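PDB 4FLN: protease Do-like 2, chloroplastic from Arabidopsis thaliana, which acts as a serine protease of plant chloroplasts, making the primary cut in the photodamaged D1 protein of photosystem II. Local coordinates for residues I341-G345 / E346-V350; P265-R268 / E269-V273; H451-A454 / H455-M459. One frame throughout, in Å; residues are numbered along the deposited sequence.

Interaction 1 (I341-G345 / E346-V350); sequences IIRAG and EHKKV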
loop_
_atom_site.group_PDB
_atom_site.type_symbol
_atom_site.label_atom_id
_atom_site.label_comp_id
_atom_site.label_asym_id
_atom_site.label_seq_id
_atom_site.Cartn_x
_atom_site.Cartn_y
_atom_site.Cartn_z
ATOM N N ILE B 341 48.680 -18.785 16.010
ATOM C CA ILE B 341 47.540 -19.652 16.249
ATOM C C ILE B 341 47.656 -20.367 17.581
ATOM O O ILE B 341 48.754 -20.577 18.098
ATOM C CB ILE B 341 47.397 -20.679 15.082
ATOM C CG1 ILE B 341 46.123 -20.397 14.313
ATOM C CG2 ILE B 341 47.458 -22.127 15.554
ATOM C CD1 ILE B 341 46.080 -18.997 13.787
ATOM N N ILE B 342 46.517 -20.716 18.152
ATOM C CA ILE B 342 46.497 -21.664 19.253
ATOM C C ILE B 342 45.753 -22.891 18.767
ATOM O O ILE B 342 44.564 -22.824 18.437
ATOM C CB ILE B 342 45.826 -21.099 20.524
ATOM C CG1 ILE B 342 46.578 -19.853 21.011
ATOM C CG2 ILE B 342 45.759 -22.174 21.612
ATOM C CD1 ILE B 342 46.043 -19.276 22.301
ATOM N N ARG B 343 46.476 -23.999 18.690
ATOM C CA ARG B 343 45.916 -25.271 18.265
ATOM C C ARG B 343 46.040 -26.243 19.425
ATOM O O ARG B 343 47.068 -26.283 20.089
ATOM C CB ARG B 343 46.646 -25.794 17.028
ATOM C CG ARG B 343 46.181 -27.168 16.579
ATOM C CD ARG B 343 46.811 -27.544 15.265
ATOM N NE ARG B 343 46.337 -26.674 14.199
ATOM C CZ ARG B 343 47.013 -26.408 13.091
ATOM N NH1 ARG B 343 48.213 -26.941 12.896
ATOM N NH2 ARG B 343 46.488 -25.595 12.186
ATOM N N ALA B 344 44.997 -27.024 19.676
ATOM C CA ALA B 344 44.920 -27.759 20.929
ATOM C C ALA B 344 45.077 -26.726 22.034
ATOM O O ALA B 344 44.240 -25.815 22.189
ATOM C CB ALA B 344 46.012 -28.776 21.019
ATOM N N GLY B 345 46.141 -26.865 22.814
ATOM C CA GLY B 345 46.447 -25.842 23.794
ATOM C C GLY B 345 47.693 -25.057 23.462
ATOM O O GLY B 345 48.153 -24.240 24.254
ATOM N N GLU B 346 48.238 -25.292 22.276
ATOM C CA GLU B 346 49.603 -24.886 21.986
ATOM C C GLU B 346 49.721 -23.713 21.020
ATOM O O GLU B 346 49.108 -23.708 19.958
ATOM C CB GLU B 346 50.382 -26.092 21.452
ATOM C CG GLU B 346 50.418 -27.270 22.424
ATOM C CD GLU B 346 50.408 -28.620 21.721
ATOM O OE1 GLU B 346 51.180 -28.807 20.752
ATOM O OE2 GLU B 346 49.616 -29.495 22.138
ATOM N N HIS B 347 50.524 -22.722 21.397
ATOM C CA HIS B 347 50.857 -21.629 20.492
ATOM C C HIS B 347 51.643 -22.168 19.312
ATOM O O HIS B 347 52.493 -23.037 19.466
ATOM C CB HIS B 347 51.665 -20.548 21.207
ATOM C CG HIS B 347 50.822 -19.564 21.956
ATOM N ND1 HIS B 347 50.176 -19.877 23.133
ATOM C CD2 HIS B 347 50.511 -18.272 21.689
ATOM C CE1 HIS B 347 49.508 -18.821 23.563
ATOM N NE2 HIS B 347 49.693 -17.834 22.703
ATOM N N LYS B 348 51.336 -21.669 18.125
ATOM C CA LYS B 348 52.006 -22.129 16.927
ATOM C C LYS B 348 51.975 -21.009 15.898
ATOM O O LYS B 348 51.027 -20.228 15.859
ATOM C CB LYS B 348 51.300 -23.375 16.398
ATOM C CG LYS B 348 52.141 -24.223 15.464
ATOM C CD LYS B 348 51.664 -25.675 15.451
ATOM C CE LYS B 348 51.659 -26.290 16.860
ATOM N NZ LYS B 348 53.024 -26.468 17.450
ATOM N N LYS B 349 53.010 -20.918 15.070
ATOM C CA LYS B 349 53.021 -19.945 13.987
ATOM C C LYS B 349 52.820 -20.648 12.642
ATOM O O LYS B 349 53.350 -21.736 12.430
ATOM C CB LYS B 349 54.336 -19.179 13.992
ATOM C CG LYS B 349 54.263 -17.785 13.399
ATOM C CD LYS B 349 55.489 -16.980 13.824
ATOM C CE LYS B 349 55.294 -15.480 13.625
ATOM N NZ LYS B 349 56.530 -14.713 13.969
ATOM N N VAL B 350 52.038 -20.046 11.749
ATOM C CA VAL B 350 51.883 -20.570 10.394
ATOM C C VAL B 350 51.884 -19.464 9.334
ATOM O O VAL B 350 51.667 -18.296 9.650
ATOM C CB VAL B 350 50.596 -21.414 10.234
ATOM C CG1 VAL B 350 50.358 -22.267 11.459
ATOM C CG2 VAL B 350 49.402 -20.522 9.964
#

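Interaction 2 (P265-R268 / E269-V273); sequences PALR and ECLKV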
loop_
_atom_site.group_PDB
_atom_site.type_symbol
_atom_site.label_atom_id
_atom_site.label_comp_id
_atom_site.label_asym_id
_atom_site.label_seq_id
_atom_site.Cartn_x
_atom_site.Cartn_y
_atom_site.Cartn_z
ATOM N N PRO B 265 33.335 -16.740 28.764
ATOM C CA PRO B 265 34.437 -17.218 29.601
ATOM C C PRO B 265 34.756 -18.686 29.365
ATOM O O PRO B 265 35.922 -19.043 29.175
ATOM C CB PRO B 265 33.876 -17.071 31.013
ATOM C CG PRO B 265 32.892 -15.989 30.911
ATOM C CD PRO B 265 32.279 -16.092 29.558
ATOM N N ALA B 266 33.719 -19.522 29.367
ATOM C CA ALA B 266 33.892 -20.973 29.313
ATOM C C ALA B 266 34.463 -21.424 27.966
ATOM O O ALA B 266 35.357 -22.270 27.907
ATOM C CB ALA B 266 32.576 -21.678 29.616
ATOM N N LEU B 267 33.950 -20.851 26.888
ATOM C CA LEU B 267 34.574 -21.038 25.596
ATOM C C LEU B 267 36.076 -20.852 25.725
ATOM O O LEU B 267 36.851 -21.778 25.505
ATOM C CB LEU B 267 34.038 -20.026 24.597
ATOM C CG LEU B 267 33.455 -20.622 23.329
ATOM C CD1 LEU B 267 33.416 -19.541 22.279
ATOM C CD2 LEU B 267 34.271 -21.831 22.869
ATOM N N ARG B 268 36.484 -19.641 26.086
ATOM C CA ARG B 268 37.901 -19.306 26.164
ATOM C C ARG B 268 38.670 -20.259 27.065
ATOM O O ARG B 268 39.769 -20.694 26.718
ATOM C CB ARG B 268 38.098 -17.859 26.605
ATOM C CG ARG B 268 39.306 -17.227 25.958
ATOM C CD ARG B 268 39.365 -15.724 26.140
ATOM N NE ARG B 268 38.047 -15.107 26.111
ATOM C CZ ARG B 268 37.426 -14.679 27.199
ATOM N NH1 ARG B 268 38.014 -14.802 28.381
ATOM N NH2 ARG B 268 36.227 -14.127 27.108
ATOM N N GLU B 269 38.089 -20.599 28.212
ATOM C CA GLU B 269 38.731 -21.540 29.126
ATOM C C GLU B 269 38.871 -22.923 28.472
ATOM O O GLU B 269 39.933 -23.549 28.512
ATOM C CB GLU B 269 37.952 -21.630 30.437
ATOM C CG GLU B 269 38.701 -22.314 31.573
ATOM C CD GLU B 269 37.878 -22.399 32.848
ATOM O OE1 GLU B 269 36.835 -23.088 32.835
ATOM O OE2 GLU B 269 38.267 -21.772 33.859
ATOM N N CYS B 270 37.793 -23.385 27.856
ATOM C CA CYS B 270 37.784 -24.668 27.172
ATOM C C CYS B 270 38.861 -24.724 26.096
ATOM O O CYS B 270 39.561 -25.719 25.953
ATOM C CB CYS B 270 36.416 -24.890 26.533
ATOM S SG CYS B 270 36.188 -26.498 25.819
ATOM N N LEU B 271 38.989 -23.640 25.345
ATOM C CA LEU B 271 39.931 -23.579 24.239
ATOM C C LEU B 271 41.366 -23.272 24.677
ATOM O O LEU B 271 42.288 -23.316 23.866
ATOM C CB LEU B 271 39.446 -22.563 23.206
ATOM C CG LEU B 271 38.449 -23.178 22.228
ATOM C CD1 LEU B 271 37.539 -22.130 21.619
ATOM C CD2 LEU B 271 39.211 -23.922 21.158
ATOM N N LYS B 272 41.544 -22.979 25.962
ATOM C CA LYS B 272 42.861 -22.670 26.507
ATOM C C LYS B 272 43.431 -21.405 25.889
ATOM O O LYS B 272 44.606 -21.351 25.530
ATOM C CB LYS B 272 43.831 -23.843 26.312
ATOM C CG LYS B 272 43.955 -24.773 27.518
ATOM C CD LYS B 272 42.591 -25.177 28.068
ATOM C CE LYS B 272 42.725 -26.041 29.320
ATOM N NZ LYS B 272 41.397 -26.369 29.925
ATOM N N VAL B 273 42.581 -20.392 25.772
ATOM C CA VAL B 273 42.991 -19.073 25.310
ATOM C C VAL B 273 43.234 -18.157 26.506
ATOM O O VAL B 273 42.322 -17.918 27.295
ATOM C CB VAL B 273 41.895 -18.444 24.434
ATOM C CG1 VAL B 273 42.239 -17.013 24.089
ATOM C CG2 VAL B 273 41.673 -19.269 23.180
#

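Interaction 3 (H451-A454 / H455-M459); sequences HHLA and HLIDM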
loop_
_atom_site.group_PDB
_atom_site.type_symbol
_atom_site.label_atom_id
_atom_site.label_comp_id
_atom_site.label_asym_id
_atom_site.label_seq_id
_atom_site.Cartn_x
_atom_site.Cartn_y
_atom_site.Cartn_z
ATOM N N HIS B 451 31.236 -25.517 -19.086
ATOM C CA HIS B 451 32.166 -25.813 -20.168
ATOM C C HIS B 451 32.346 -27.326 -20.214
ATOM O O HIS B 451 32.387 -27.940 -21.281
ATOM C CB HIS B 451 33.505 -25.127 -19.892
ATOM C CG HIS B 451 34.319 -24.847 -21.118
ATOM N ND1 HIS B 451 34.949 -25.837 -21.839
ATOM C CD2 HIS B 451 34.631 -23.681 -21.732
ATOM C CE1 HIS B 451 35.600 -25.296 -22.852
ATOM N NE2 HIS B 451 35.421 -23.989 -22.812
ATOM N N HIS B 452 32.450 -27.917 -19.029
ATOM C CA HIS B 452 32.502 -29.362 -18.870
ATOM C C HIS B 452 31.254 -29.994 -19.488
ATOM O O HIS B 452 31.348 -30.850 -20.377
ATOM C CB HIS B 452 32.578 -29.705 -17.383
ATOM C CG HIS B 452 32.770 -31.160 -17.106
ATOM N ND1 HIS B 452 32.378 -31.748 -15.922
ATOM C CD2 HIS B 452 33.311 -32.149 -17.856
ATOM C CE1 HIS B 452 32.673 -33.035 -15.952
ATOM N NE2 HIS B 452 33.236 -33.305 -17.117
ATOM N N LEU B 453 30.081 -29.570 -19.026
ATOM C CA LEU B 453 28.846 -30.095 -19.588
ATOM C C LEU B 453 28.882 -30.004 -21.104
ATOM O O LEU B 453 28.504 -30.944 -21.799
ATOM C CB LEU B 453 27.629 -29.347 -19.061
ATOM C CG LEU B 453 26.317 -29.830 -19.670
ATOM C CD1 LEU B 453 26.060 -31.282 -19.276
ATOM C CD2 LEU B 453 25.152 -28.930 -19.262
ATOM N N ALA B 454 29.348 -28.867 -21.610
ATOM C CA ALA B 454 29.399 -28.622 -23.048
ATOM C C ALA B 454 30.372 -29.578 -23.751
ATOM O O ALA B 454 30.125 -30.025 -24.876
ATOM C CB ALA B 454 29.768 -27.175 -23.320
ATOM N N HIS B 455 31.473 -29.892 -23.076
ATOM C CA HIS B 455 32.434 -30.851 -23.595
ATOM C C HIS B 455 31.872 -32.267 -23.598
ATOM O O HIS B 455 32.238 -33.087 -24.436
ATOM C CB HIS B 455 33.713 -30.823 -22.768
ATOM C CG HIS B 455 34.703 -31.872 -23.167
ATOM N ND1 HIS B 455 35.037 -32.931 -22.349
ATOM C CD2 HIS B 455 35.421 -32.034 -24.303
ATOM C CE1 HIS B 455 35.924 -33.694 -22.961
ATOM N NE2 HIS B 455 36.174 -33.172 -24.148
ATOM N N LEU B 456 30.990 -32.558 -22.652
ATOM C CA LEU B 456 30.415 -33.888 -22.551
ATOM C C LEU B 456 29.348 -34.098 -23.616
ATOM O O LEU B 456 29.242 -35.177 -24.190
ATOM C CB LEU B 456 29.870 -34.138 -21.143
ATOM C CG LEU B 456 30.966 -34.245 -20.074
ATOM C CD1 LEU B 456 30.396 -34.436 -18.681
ATOM C CD2 LEU B 456 31.900 -35.382 -20.415
ATOM N N ILE B 457 28.568 -33.061 -23.894
ATOM C CA ILE B 457 27.573 -33.138 -24.953
ATOM C C ILE B 457 28.249 -33.448 -26.279
ATOM O O ILE B 457 27.813 -34.337 -27.012
ATOM C CB ILE B 457 26.792 -31.824 -25.108
ATOM C CG1 ILE B 457 25.622 -31.773 -24.132
ATOM C CG2 ILE B 457 26.252 -31.699 -26.518
ATOM C CD1 ILE B 457 26.009 -31.972 -22.703
ATOM N N ASP B 458 29.319 -32.717 -26.579
ATOM C CA ASP B 458 30.017 -32.873 -27.854
ATOM C C ASP B 458 30.731 -34.225 -27.997
ATOM O O ASP B 458 30.836 -34.766 -29.095
ATOM C CB ASP B 458 31.005 -31.724 -28.074
ATOM C CG ASP B 458 30.334 -30.358 -28.061
ATOM O OD1 ASP B 458 29.091 -30.293 -28.188
ATOM O OD2 ASP B 458 31.057 -29.348 -27.929
ATOM N N MET B 459 31.220 -34.768 -26.890
ATOM C CA MET B 459 31.867 -36.072 -26.918
ATOM C C MET B 459 30.862 -37.215 -26.880
ATOM O O MET B 459 31.245 -38.375 -26.987
ATOM C CB MET B 459 32.843 -36.215 -25.751
ATOM C CG MET B 459 34.041 -35.306 -25.851
ATOM S SD MET B 459 34.965 -35.617 -27.369
ATOM C CE MET B 459 36.059 -34.195 -27.410
#

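Interaction 1 (I341-G345 / E346-V350)
The imidazole of His-347 carries Ile-342 on one of its faces: CG1 of the isoleucine stands over the ring centre, 4.0 Å from the centroid and 9° off the normal, a CH-pi contact. The two side chains run alongside each other, and Ile-342 CD1 continues the cover to 3.7 Å from His-347 CE1. Ile-342 owes this to CG1 lying anti to its carbonyl carbon (chi1 -60°). The other flat group, the Arg-343 guanidinium, meets Lys-348 CD obliquely, 4.5 Å from NH1, but its charge is engaged elsewhere, NH2 making a salt bridge with Asp-298 and a hydrogen bond to Val-293 O. With an alanine at Ile-342, the His-347 ring would probably lose the alkyl cover on this face and a gap would be likely to open toward Pro-274 and Val-301. Four backbone bonds of 2.7 to 2.9 Å tie the strands: Ile-341 N to Lys-348 O, Lys-348 N to Ile-341 O, Arg-343 N to Glu-346 O and Glu-346 N to Arg-343 O. Ile-342 and His-347 form the non-hydrogen-bonded pair between them. This is an antiparallel beta hairpin closed by a type II' turn, here at the edge of the first PDZ domain's sheet.

Interaction 2 (P265-R268 / E269-V273)
Main-chain hydrogen bonds from Glu-269 N to Pro-265 O, Cys-270 N to Ala-266 O and Leu-271 N to Leu-267 O make the alpha-helical framework of this short helix; at its start, Asn-264 OD1 accepts a bond from Leu-267 N. The last turn closes in a Schellman motif. Lys-272 takes up a positive phi of 64°, and the chain folds back with Val-273 N bonded to Arg-268 O (3.0 Å) and Lys-272 N to Glu-269 O (3.1 Å). The same Glu-269 O also takes a weak hydrogen bond from Lys-272 NZ, 3.5 Å.

Apolar contacts come next. Val-273 meets the aliphatic part of Arg-268 at about a right angle, CG1 lying 3.8 Å from Arg-268 CD, the side-chain contact that commonly accompanies a Schellman motif. Within the helix itself, the i to i+4 pair Leu-267 and Leu-271 point the same way, CD2 of the first 3.5 Å from CD1 of the second, and Leu-271 and Val-273 both reach Val-299 of the strand beneath.

Polar and intersubunit contacts occupy another side. Glu-269 has CG anti to the backbone N (chi1 -166°), which, with the chain extended beyond CG, carries the carboxylate out to the second subunit, where OE1 is hydrogen-bonded to Tyr-464 OH of that subunit. Ile-429 and Tyr-431 of the same subunit pack on Pro-265 and Leu-267, so this helix face forms part of a subunit interface of the hexamer. The chemistry thus implies a helix closed by its own backbone, seated on the sheet by aliphatic groups and presenting mixed apolar and acidic character to its neighbour.

Interaction 3 (H451-A454 / H455-M459)
His-455 N donates to His-451 O at 2.8 Å, the shortest sound polar bond here, though bent to 146° at the hydrogen. Leu-456 N follows with a bond to His-452 O (2.9 Å), and Asp-458 N reaches Ala-454 O at 3.3 Å. Among the side chains, His-452 and Leu-456 approach at a slant: CD1 of the leucine sits over one ring face, 3.8 Å from the centroid and 27° off the normal, displaced toward NE2. The histidine has CG anti to its backbone N (chi1 -174°), which swings the ring forward over the next turn. Its rotation is fixed by ND1, hydrogen-bonded to the backbone N of Arg-448, an arrangement in which ND1 is probably the acceptor and the ring probably neutral. Tyr-507, near the C-terminal end of the model, lays its ring against those of His-451, His-452 and His-455. Leu-453, Leu-456 and Ile-457 all pack on Phe-442. Asp-458 OD1 forms a salt bridge with Arg-499. A helix packed so on the sheet, Ala-454 on Ile-373 and Ile-457 on Val-375, is consistent with the one lining the peptide groove of PDZ domains, where Tyr-507 is possibly part of the internal ligand.

Interactions 1 and 2 are neighbours in the first PDZ domain, their centres about 14 Å apart, and they touch: Ile-342 CD1 lies 4.1 Å from Lys-272 O, and Gly-345 CA lies 4.1 Å from Lys-272 CB. The hairpin turn is thus packed against the end of helix 265-271, and strand 299-303 is shared by both. Interaction 3 belongs to the second PDZ domain, its centre about 46 Å from that of interaction 1 and about 52 Å from that of interaction 2, with nearest atoms about 32 and 39 Å away. All three lie away from the probable catalytic triad of His-91, Asp-122 and Ser-200. Of the three, interaction 2 alone contacts another subunit.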